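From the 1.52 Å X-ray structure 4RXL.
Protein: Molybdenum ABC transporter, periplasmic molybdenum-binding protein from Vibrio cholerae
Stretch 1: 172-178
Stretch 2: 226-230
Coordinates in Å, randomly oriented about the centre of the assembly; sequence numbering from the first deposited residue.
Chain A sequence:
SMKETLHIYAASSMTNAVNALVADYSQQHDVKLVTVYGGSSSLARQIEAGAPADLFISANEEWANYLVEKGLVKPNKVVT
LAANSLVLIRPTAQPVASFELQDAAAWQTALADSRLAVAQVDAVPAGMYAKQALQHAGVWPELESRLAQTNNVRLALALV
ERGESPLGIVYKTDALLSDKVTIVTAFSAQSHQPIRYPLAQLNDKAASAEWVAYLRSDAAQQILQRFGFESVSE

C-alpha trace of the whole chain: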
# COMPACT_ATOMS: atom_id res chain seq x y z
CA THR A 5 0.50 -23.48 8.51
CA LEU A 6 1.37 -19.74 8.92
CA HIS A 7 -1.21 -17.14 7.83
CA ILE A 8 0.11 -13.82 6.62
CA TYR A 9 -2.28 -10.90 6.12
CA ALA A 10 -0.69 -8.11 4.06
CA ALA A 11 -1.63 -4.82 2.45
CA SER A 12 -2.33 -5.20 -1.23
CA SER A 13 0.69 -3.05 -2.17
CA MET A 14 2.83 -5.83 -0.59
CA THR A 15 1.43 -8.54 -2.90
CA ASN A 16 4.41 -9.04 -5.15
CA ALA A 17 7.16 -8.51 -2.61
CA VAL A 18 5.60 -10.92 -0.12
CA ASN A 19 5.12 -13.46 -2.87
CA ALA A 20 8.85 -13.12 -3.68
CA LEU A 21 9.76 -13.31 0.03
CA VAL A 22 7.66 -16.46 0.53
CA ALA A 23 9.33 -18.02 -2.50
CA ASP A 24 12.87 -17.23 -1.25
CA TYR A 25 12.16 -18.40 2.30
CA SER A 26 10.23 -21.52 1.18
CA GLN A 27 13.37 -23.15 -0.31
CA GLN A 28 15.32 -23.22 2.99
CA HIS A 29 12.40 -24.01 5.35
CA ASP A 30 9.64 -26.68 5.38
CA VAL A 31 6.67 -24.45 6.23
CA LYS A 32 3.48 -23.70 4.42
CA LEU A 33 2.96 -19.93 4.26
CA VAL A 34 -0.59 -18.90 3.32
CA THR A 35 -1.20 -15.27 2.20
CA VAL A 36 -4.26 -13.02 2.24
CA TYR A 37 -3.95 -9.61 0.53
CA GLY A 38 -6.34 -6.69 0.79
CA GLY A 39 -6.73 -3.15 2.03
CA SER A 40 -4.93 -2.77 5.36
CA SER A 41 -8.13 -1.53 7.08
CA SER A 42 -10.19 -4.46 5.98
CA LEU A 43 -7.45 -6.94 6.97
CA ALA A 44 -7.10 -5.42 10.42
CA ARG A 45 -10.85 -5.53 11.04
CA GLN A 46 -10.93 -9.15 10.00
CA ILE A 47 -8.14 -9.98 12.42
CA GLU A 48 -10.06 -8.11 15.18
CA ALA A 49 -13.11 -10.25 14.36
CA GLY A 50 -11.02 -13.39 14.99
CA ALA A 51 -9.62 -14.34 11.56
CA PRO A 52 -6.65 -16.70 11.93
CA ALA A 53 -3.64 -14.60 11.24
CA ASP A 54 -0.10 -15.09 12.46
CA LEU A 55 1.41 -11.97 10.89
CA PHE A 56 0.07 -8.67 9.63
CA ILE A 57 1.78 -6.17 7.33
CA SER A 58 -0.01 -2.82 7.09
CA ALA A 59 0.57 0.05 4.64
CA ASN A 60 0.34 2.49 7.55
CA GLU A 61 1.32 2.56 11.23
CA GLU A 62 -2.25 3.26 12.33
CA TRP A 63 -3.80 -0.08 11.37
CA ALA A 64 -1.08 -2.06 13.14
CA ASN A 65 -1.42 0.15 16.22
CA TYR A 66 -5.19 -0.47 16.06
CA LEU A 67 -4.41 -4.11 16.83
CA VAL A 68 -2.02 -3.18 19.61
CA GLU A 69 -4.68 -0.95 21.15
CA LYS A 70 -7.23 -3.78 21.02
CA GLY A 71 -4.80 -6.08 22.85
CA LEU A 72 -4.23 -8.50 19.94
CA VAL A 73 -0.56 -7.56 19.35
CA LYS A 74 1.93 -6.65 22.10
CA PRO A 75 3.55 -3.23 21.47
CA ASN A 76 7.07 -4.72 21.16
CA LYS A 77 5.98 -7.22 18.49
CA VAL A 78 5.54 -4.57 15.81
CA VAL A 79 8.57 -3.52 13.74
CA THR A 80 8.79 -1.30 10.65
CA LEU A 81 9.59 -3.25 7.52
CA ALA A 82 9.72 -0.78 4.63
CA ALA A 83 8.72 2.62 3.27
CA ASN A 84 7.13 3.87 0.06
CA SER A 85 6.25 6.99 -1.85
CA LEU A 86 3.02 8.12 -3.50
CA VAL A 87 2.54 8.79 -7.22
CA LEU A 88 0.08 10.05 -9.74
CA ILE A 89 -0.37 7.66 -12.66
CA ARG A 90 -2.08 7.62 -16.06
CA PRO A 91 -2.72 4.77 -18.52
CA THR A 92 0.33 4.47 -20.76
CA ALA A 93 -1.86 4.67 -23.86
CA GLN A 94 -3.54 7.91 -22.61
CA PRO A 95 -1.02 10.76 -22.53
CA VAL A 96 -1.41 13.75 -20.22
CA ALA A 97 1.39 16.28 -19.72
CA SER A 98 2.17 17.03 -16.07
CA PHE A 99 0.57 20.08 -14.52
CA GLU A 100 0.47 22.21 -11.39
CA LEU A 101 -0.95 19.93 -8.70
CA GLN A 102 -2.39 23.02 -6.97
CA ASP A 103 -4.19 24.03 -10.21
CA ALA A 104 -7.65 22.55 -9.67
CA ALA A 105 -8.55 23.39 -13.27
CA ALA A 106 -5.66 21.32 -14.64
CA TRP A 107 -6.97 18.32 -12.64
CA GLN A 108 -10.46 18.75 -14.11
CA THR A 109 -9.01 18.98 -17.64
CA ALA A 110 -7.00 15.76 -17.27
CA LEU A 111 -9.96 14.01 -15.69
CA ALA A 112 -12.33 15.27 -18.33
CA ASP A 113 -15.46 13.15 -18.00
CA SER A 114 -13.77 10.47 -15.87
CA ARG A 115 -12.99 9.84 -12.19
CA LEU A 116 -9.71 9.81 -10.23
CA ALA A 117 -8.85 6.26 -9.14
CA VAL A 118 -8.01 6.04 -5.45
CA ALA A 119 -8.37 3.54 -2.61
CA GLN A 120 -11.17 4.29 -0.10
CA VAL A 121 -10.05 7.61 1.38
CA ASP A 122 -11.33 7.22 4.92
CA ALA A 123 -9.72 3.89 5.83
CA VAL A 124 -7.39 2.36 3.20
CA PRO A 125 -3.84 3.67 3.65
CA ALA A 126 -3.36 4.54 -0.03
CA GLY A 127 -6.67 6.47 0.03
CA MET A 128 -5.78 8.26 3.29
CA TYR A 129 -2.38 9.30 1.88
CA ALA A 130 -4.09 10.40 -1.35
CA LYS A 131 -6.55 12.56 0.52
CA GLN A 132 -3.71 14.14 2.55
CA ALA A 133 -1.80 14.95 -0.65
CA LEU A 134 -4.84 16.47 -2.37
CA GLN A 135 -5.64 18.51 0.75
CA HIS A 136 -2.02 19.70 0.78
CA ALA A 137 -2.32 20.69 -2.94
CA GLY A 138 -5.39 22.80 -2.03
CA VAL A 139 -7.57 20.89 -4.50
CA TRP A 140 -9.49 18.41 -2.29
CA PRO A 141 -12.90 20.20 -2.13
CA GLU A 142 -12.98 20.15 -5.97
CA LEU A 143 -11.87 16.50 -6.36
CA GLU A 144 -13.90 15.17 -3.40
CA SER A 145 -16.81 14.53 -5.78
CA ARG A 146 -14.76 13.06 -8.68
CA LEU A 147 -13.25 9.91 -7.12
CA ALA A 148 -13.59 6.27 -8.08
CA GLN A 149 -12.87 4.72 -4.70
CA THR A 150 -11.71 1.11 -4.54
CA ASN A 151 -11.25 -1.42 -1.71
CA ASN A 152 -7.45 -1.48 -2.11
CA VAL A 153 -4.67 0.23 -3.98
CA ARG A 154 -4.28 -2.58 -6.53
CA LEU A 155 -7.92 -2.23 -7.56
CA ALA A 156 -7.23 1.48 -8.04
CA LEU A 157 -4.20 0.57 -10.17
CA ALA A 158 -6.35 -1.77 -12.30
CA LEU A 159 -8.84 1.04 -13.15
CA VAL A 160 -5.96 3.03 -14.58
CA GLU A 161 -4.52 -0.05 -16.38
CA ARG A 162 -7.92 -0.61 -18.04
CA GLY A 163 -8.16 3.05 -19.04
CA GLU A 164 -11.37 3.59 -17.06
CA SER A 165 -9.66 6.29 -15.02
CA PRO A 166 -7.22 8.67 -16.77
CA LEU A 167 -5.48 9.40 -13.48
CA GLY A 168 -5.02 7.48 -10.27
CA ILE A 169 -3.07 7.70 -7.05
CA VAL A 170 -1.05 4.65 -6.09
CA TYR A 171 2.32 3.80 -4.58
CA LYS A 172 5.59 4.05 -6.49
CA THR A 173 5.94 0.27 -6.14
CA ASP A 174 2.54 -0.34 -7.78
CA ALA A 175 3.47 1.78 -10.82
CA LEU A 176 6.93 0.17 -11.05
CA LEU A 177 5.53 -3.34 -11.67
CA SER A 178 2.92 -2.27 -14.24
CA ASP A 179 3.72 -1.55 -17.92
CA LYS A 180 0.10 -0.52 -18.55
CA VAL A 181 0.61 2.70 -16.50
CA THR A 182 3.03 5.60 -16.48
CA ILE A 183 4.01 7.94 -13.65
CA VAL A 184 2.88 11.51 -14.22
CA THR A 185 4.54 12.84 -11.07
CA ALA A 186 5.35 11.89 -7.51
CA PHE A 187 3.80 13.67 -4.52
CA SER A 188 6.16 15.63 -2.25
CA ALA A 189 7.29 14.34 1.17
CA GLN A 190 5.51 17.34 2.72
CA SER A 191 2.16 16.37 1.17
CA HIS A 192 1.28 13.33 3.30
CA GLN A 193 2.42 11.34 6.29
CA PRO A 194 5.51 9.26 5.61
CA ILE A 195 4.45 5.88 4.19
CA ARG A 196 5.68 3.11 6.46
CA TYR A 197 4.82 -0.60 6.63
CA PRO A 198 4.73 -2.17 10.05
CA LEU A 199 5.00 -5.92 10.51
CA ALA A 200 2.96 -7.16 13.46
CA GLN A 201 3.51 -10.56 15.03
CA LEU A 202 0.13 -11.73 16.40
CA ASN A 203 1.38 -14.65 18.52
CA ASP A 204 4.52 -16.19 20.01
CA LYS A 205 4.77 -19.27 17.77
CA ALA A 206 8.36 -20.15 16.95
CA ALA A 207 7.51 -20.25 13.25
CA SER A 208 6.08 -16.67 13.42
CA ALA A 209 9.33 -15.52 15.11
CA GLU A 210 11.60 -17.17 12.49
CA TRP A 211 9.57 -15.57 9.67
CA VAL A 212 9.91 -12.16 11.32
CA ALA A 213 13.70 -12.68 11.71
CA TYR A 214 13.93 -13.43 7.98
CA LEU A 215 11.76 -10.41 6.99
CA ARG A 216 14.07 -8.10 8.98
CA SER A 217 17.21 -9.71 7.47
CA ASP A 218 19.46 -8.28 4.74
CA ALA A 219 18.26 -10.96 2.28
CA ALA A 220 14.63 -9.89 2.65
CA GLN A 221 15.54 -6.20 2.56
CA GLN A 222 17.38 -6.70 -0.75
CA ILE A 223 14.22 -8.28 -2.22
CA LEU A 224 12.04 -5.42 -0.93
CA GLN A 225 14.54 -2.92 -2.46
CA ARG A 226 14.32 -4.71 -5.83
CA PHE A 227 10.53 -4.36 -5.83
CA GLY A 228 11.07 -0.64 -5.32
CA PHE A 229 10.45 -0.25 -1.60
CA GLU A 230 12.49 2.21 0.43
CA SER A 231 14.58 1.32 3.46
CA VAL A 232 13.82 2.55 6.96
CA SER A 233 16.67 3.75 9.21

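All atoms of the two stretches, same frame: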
# COMPACT_ATOMS: atom_id res chain seq x y z
N LYS A 172 4.48 4.18 -5.55
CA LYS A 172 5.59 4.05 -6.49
C LYS A 172 5.79 2.59 -6.87
O LYS A 172 5.96 2.27 -8.04
CB LYS A 172 6.86 4.65 -5.88
CG LYS A 172 8.15 4.40 -6.65
CD LYS A 172 8.23 5.20 -7.92
CE LYS A 172 9.64 5.12 -8.50
NZ LYS A 172 10.68 5.61 -7.55
N THR A 173 5.72 1.70 -5.89
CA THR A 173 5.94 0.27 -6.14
C THR A 173 4.86 -0.33 -7.01
O THR A 173 5.12 -1.27 -7.76
CB THR A 173 6.05 -0.51 -4.83
OG1 THR A 173 4.88 -0.24 -4.06
CG2 THR A 173 7.30 -0.13 -4.04
N ASP A 174 3.63 0.20 -6.95
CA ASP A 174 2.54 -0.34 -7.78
C ASP A 174 2.79 0.06 -9.23
O ASP A 174 2.69 -0.76 -10.15
CB ASP A 174 1.18 0.21 -7.33
CG ASP A 174 0.84 -0.12 -5.90
OD1 ASP A 174 0.98 -1.28 -5.47
OD2 ASP A 174 0.41 0.81 -5.22
N ALA A 175 3.15 1.32 -9.46
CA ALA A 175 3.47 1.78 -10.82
C ALA A 175 4.65 1.02 -11.41
O ALA A 175 4.61 0.60 -12.58
CB ALA A 175 3.74 3.28 -10.81
N LEU A 176 5.67 0.77 -10.58
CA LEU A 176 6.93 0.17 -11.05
C LEU A 176 6.74 -1.21 -11.68
O LEU A 176 7.45 -1.57 -12.61
CB LEU A 176 7.93 0.07 -9.89
CG LEU A 176 9.42 0.07 -10.21
CD1 LEU A 176 9.84 1.40 -10.83
CD2 LEU A 176 10.21 -0.22 -8.94
N LEU A 177 5.77 -1.98 -11.18
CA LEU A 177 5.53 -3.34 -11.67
C LEU A 177 4.57 -3.41 -12.85
O LEU A 177 4.46 -4.46 -13.49
CB LEU A 177 5.01 -4.25 -10.53
CG LEU A 177 6.03 -4.75 -9.48
CD1 LEU A 177 5.74 -6.20 -9.13
CD2 LEU A 177 7.50 -4.62 -9.88
N SER A 178 3.90 -2.31 -13.16
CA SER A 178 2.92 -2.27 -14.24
C SER A 178 3.49 -1.57 -15.48
O SER A 178 4.05 -0.49 -15.36
CB SER A 178 1.65 -1.54 -13.76
OG SER A 178 0.69 -1.43 -14.79
N ARG A 226 14.44 -4.41 -4.40
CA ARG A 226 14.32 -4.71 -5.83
C ARG A 226 12.92 -4.51 -6.37
O ARG A 226 12.74 -4.21 -7.56
CB ARG A 226 14.82 -6.12 -6.13
CG ARG A 226 16.32 -6.19 -5.98
CD ARG A 226 16.91 -7.34 -6.74
NE ARG A 226 16.70 -8.60 -6.05
CZ ARG A 226 17.59 -9.18 -5.24
NH1 ARG A 226 17.30 -10.36 -4.71
NH2 ARG A 226 18.75 -8.61 -4.95
N PHE A 227 11.93 -4.65 -5.49
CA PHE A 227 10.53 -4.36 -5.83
C PHE A 227 10.20 -2.88 -5.66
O PHE A 227 9.07 -2.46 -5.86
CB PHE A 227 9.59 -5.24 -5.00
CG PHE A 227 9.49 -6.66 -5.52
CD1 PHE A 227 10.41 -7.63 -5.16
CD2 PHE A 227 8.49 -7.03 -6.42
CE1 PHE A 227 10.35 -8.92 -5.68
CE2 PHE A 227 8.40 -8.32 -6.89
CZ PHE A 227 9.33 -9.27 -6.55
N GLY A 228 11.21 -2.08 -5.32
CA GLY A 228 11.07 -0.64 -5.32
C GLY A 228 10.76 -0.01 -3.98
O GLY A 228 10.59 1.21 -3.91
N PHE A 229 10.70 -0.81 -2.91
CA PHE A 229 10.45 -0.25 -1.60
C PHE A 229 11.67 0.50 -1.11
O PHE A 229 12.80 0.18 -1.47
CB PHE A 229 10.03 -1.33 -0.60
CG PHE A 229 8.66 -1.86 -0.87
CD1 PHE A 229 8.50 -2.90 -1.75
CD2 PHE A 229 7.55 -1.31 -0.27
CE1 PHE A 229 7.24 -3.39 -2.04
CE2 PHE A 229 6.30 -1.79 -0.57
CZ PHE A 229 6.15 -2.83 -1.45
N GLU A 230 11.43 1.44 -0.22
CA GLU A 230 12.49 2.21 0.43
C GLU A 230 12.86 1.58 1.75
O GLU A 230 12.02 0.99 2.41
CB GLU A 230 12.05 3.64 0.73
CG GLU A 230 11.72 4.54 -0.45
CD GLU A 230 11.15 5.88 0.01
OE1 GLU A 230 11.26 6.20 1.22
OE2 GLU A 230 10.59 6.60 -0.83
O HOH W 1 11.76 3.20 -5.59

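The contact between the two stretches is organised around a glycine at a site with no room for a side chain. Gly-228 is the first residue after a helix to depart from helical geometry, and it does so with a positive phi (97°) in a Schellman motif, where two bonds run back into the last helical turn. At these backbone angles a CB would be jammed against the carbonyl oxygen of Phe-227, which by itself calls for glycine. The packing adds a second constraint: an ideal CB would point toward the other stretch and lie 2.6 Å from CD2 of Leu-176, a clash. With only hydrogen on its alpha carbon, Gly-228 lets Leu-176 CD2 settle 3.7 Å from Gly-228 CA.

This close fit brings the helix of the first stretch against the end of a second helix and the turn and loop that follow it. The nearest alpha carbons are Thr-173 CA and Gly-228 CA, 5.3 Å apart. No direct hydrogen bond crosses the contact, which buries 278 Å² in total. The helix is held by its own backbone bonds, including Leu-176 N to Lys-172 O at 3.0 Å, and the two stretches meet mainly through van der Waals packing.

Thr-173 is the centre of that packing. Its chi1 is in the p rotamer, and its methyl group lies against the turn, with Thr-173 CG2 3.4 Å from Phe-227 O and 3.5 Å from Gly-228 C. The same methyl lies over one face of the Phe-229 ring: Thr-173 CG2 sits 3.6 Å from the centroid of the Phe-229 ring and only 4° off its normal, a CH-pi contact in which weakly polarised C-H groups face the pi cloud. Although the CA-to-CB bond of Phe-229 points away from the helix, its ring returns to make this contact. Thr-173 OG1 does not go unsatisfied, since it is hydrogen-bonded elsewhere in the structure.

Four residues after Thr-173, Leu-177 makes an apolar contact with Phe-227. Leu-177 CD1 approaches Phe-227 CD2 at 3.9 Å and lies near the plane of the ring, so the leucine methyl meets the aromatic edge, in contrast to the face-on approach at Phe-229.

The polar link is indirect. A water molecule donates a hydrogen bond to Gly-228 O, with 2.9 Å between the water O and Gly-228 O, and accepts one from Lys-172 NZ, 3.3 Å from the water O. It thereby joins the lysine ammonium group to the glycine carbonyl, two groups whose own stretches form no direct hydrogen bond.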